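Local coordinates for protein formiminotetrahydrofolate cyclodeaminase (Thermotoga maritima, PDB 1O5H) that probably catalyses the cyclodeamination of 5-formiminotetrahydrofolate, releasing ammonia and forming 5,10-methenyltetrahydrofolate, at residues Glu164-Asn167 with Val168-Leu172. Numbering follows the deposited sequence.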
ATOM      1  N   GLU A 164       2.012  -9.416   4.085  1.00 31.50           N
ATOM      2  CA  GLU A 164       2.522 -10.717   3.752  1.00 30.36           C
ATOM      3  C   GLU A 164       2.853 -11.570   4.963  1.00 32.23           C
ATOM      4  O   GLU A 164       2.678 -12.787   4.916  1.00 34.38           O
ATOM      5  CB  GLU A 164       3.720 -10.560   2.855  1.00 28.48           C
ATOM      6  CG  GLU A 164       3.383  -9.702   1.655  1.00 29.89           C
ATOM      7  CD  GLU A 164       2.373 -10.332   0.728  1.00 33.72           C
ATOM      8  OE1 GLU A 164       2.026 -11.516   0.920  1.00 43.72           O
ATOM      9  OE2 GLU A 164       1.934  -9.647  -0.220  1.00 46.61           O
ATOM     10  N   LYS A 165       3.298 -10.948   6.050  1.00 31.80           N
ATOM     11  CA  LYS A 165       3.564 -11.684   7.275  1.00 32.21           C
ATOM     12  C   LYS A 165       2.300 -12.380   7.709  1.00 35.81           C
ATOM     13  O   LYS A 165       2.321 -13.604   7.995  1.00 40.09           O
ATOM     14  CB  LYS A 165       3.995 -10.758   8.390  1.00 33.49           C
ATOM     15  CG  LYS A 165       4.256 -11.454   9.686  1.00 30.66           C
ATOM     16  CD  LYS A 165       4.634 -10.454  10.764  1.00 28.10           C
ATOM     17  CE  LYS A 165       5.055 -11.183  12.022  1.00 33.55           C
ATOM     18  NZ  LYS A 165       5.359 -10.181  13.043  1.00 39.45           N
ATOM     19  N   VAL A 166       1.190 -11.642   7.743  1.00 32.76           N
ATOM     20  CA  VAL A 166      -0.064 -12.301   8.070  1.00 34.24           C
ATOM     21  C   VAL A 166      -0.331 -13.490   7.126  1.00 36.09           C
ATOM     22  O   VAL A 166      -0.712 -14.587   7.573  1.00 37.57           O
ATOM     23  CB  VAL A 166      -1.235 -11.324   8.124  1.00 36.57           C
ATOM     24  CG1 VAL A 166      -2.586 -12.042   7.906  1.00 30.15           C
ATOM     25  CG2 VAL A 166      -1.217 -10.596   9.453  1.00 27.65           C
ATOM     26  N   ASN A 167      -0.091 -13.295   5.833  1.00 34.40           N
ATOM     27  CA  ASN A 167      -0.348 -14.371   4.907  1.00 36.05           C
ATOM     28  C   ASN A 167       0.600 -15.558   5.073  1.00 36.74           C
ATOM     29  O   ASN A 167       0.168 -16.718   4.997  1.00 37.74           O
ATOM     30  CB  ASN A 167      -0.457 -13.843   3.485  1.00 37.49           C
ATOM     31  CG  ASN A 167      -1.672 -12.948   3.307  1.00 32.26           C
ATOM     32  OD1 ASN A 167      -1.582 -11.876   2.733  1.00 39.83           O
ATOM     33  ND2 ASN A 167      -2.810 -13.376   3.831  1.00 39.11           N
ATOM     34  N   VAL A 168       1.869 -15.286   5.364  1.00 36.56           N
ATOM     35  CA  VAL A 168       2.767 -16.370   5.777  1.00 35.70           C
ATOM     36  C   VAL A 168       2.231 -17.141   6.989  1.00 37.25           C
ATOM     37  O   VAL A 168       2.153 -18.375   6.959  1.00 37.46           O
ATOM     38  CB  VAL A 168       4.171 -15.878   6.067  1.00 33.70           C
ATOM     39  CG1 VAL A 168       4.958 -16.936   6.816  1.00 30.42           C
ATOM     40  CG2 VAL A 168       4.848 -15.560   4.776  1.00 34.05           C
ATOM     41  N   LEU A 169       1.838 -16.432   8.046  1.00 37.54           N
ATOM     42  CA  LEU A 169       1.378 -17.152   9.233  1.00 38.28           C
ATOM     43  C   LEU A 169       0.062 -17.894   9.070  1.00 40.10           C
ATOM     44  O   LEU A 169      -0.063 -18.997   9.597  1.00 41.62           O
ATOM     45  CB  LEU A 169       1.347 -16.280  10.464  1.00 35.87           C
ATOM     46  CG  LEU A 169       2.701 -15.663  10.774  1.00 31.75           C
ATOM     47  CD1 LEU A 169       2.618 -14.857  12.040  1.00 22.39           C
ATOM     48  CD2 LEU A 169       3.736 -16.723  10.917  1.00 37.94           C
ATOM     49  N   ILE A 170      -0.910 -17.332   8.350  1.00 40.07           N
ATOM     50  CA  ILE A 170      -2.154 -18.089   8.162  1.00 42.35           C
ATOM     51  C   ILE A 170      -1.855 -19.424   7.516  1.00 43.61           C
ATOM     52  O   ILE A 170      -2.475 -20.420   7.863  1.00 47.23           O
ATOM     53  CB  ILE A 170      -3.285 -17.329   7.397  1.00 42.48           C
ATOM     54  CG1 ILE A 170      -2.807 -16.885   5.996  1.00 46.55           C
ATOM     55  CG2 ILE A 170      -3.878 -16.210   8.297  1.00 35.38           C
ATOM     56  CD1 ILE A 170      -3.913 -16.478   4.976  1.00 44.88           C
ATOM     57  N   ASN A 171      -0.889 -19.463   6.606  1.00 44.34           N
ATOM     58  CA  ASN A 171      -0.533 -20.721   5.982  1.00 44.62           C
ATOM     59  C   ASN A 171       0.235 -21.681   6.864  1.00 45.70           C
ATOM     60  O   ASN A 171      -0.131 -22.860   6.985  1.00 49.60           O
ATOM     61  CB  ASN A 171       0.182 -20.455   4.700  1.00 44.75           C
ATOM     62  CG  ASN A 171      -0.757 -19.971   3.635  1.00 51.04           C
ATOM     63  OD1 ASN A 171      -1.422 -20.773   2.974  1.00 74.53           O
ATOM     64  ND2 ASN A 171      -0.848 -18.673   3.474  1.00 29.69           N
ATOM     65  N   LEU A 172       1.263 -21.176   7.522  1.00 44.19           N
ATOM     66  CA  LEU A 172       2.046 -22.008   8.422  1.00 45.69           C
ATOM     67  C   LEU A 172       1.227 -22.821   9.407  1.00 47.80           C
ATOM     68  O   LEU A 172       1.523 -24.002   9.618  1.00 48.67           O
ATOM     69  CB  LEU A 172       3.044 -21.159   9.197  1.00 45.84           C
ATOM     70  CG  LEU A 172       4.221 -20.739   8.331  1.00 43.01           C
ATOM     71  CD1 LEU A 172       5.270 -20.132   9.201  1.00 36.81           C
ATOM     72  CD2 LEU A 172       4.753 -21.953   7.584  1.00 35.69           C
TER
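The backbone O of N167 takes two N-H groups from N171, one turn further along the same helix. The shorter bond comes from the side-chain amide: N171 ND2 lies 2.7 Å from N167 O, tilted 30° from the carbonyl plane, while the oxygen stays close to the plane of the N171 amide. The main-chain bond from N171 N to N167 O is weak, at 3.4 Å. With CG beside its own backbone N (chi1 -73°), the N171 side chain folds back along the helix to reach this carbonyl. Replaced by an alanine, N171 would lose this amide, and N167 O would probably keep from this residue no more than the long main-chain bond. The i to i+4 bonds just before it keep alpha-helical spacing, V168 N lying 2.7 Å from E164 O and I170 N 2.9 Å from V166 O. N167 and I170 run side by side, ND2 of N167 lying 3.5 Å from CD1 of I170, while the V166 and I170 branches touch loosely, CG1 to CG2 4.4 Å. This stretch ends helix 147-172, whose faces divide among several neighbours. K165 and L169 lean on L188 of helix 178-206, where E192 pairs with the K165 ammonium; E164 and V168 pack on helix 107-141; and N167 OD1 accepts a hydrogen bond from N152 of the second subunit, whose S148 also packs on N167 and I170, placing this face at the dimer interface.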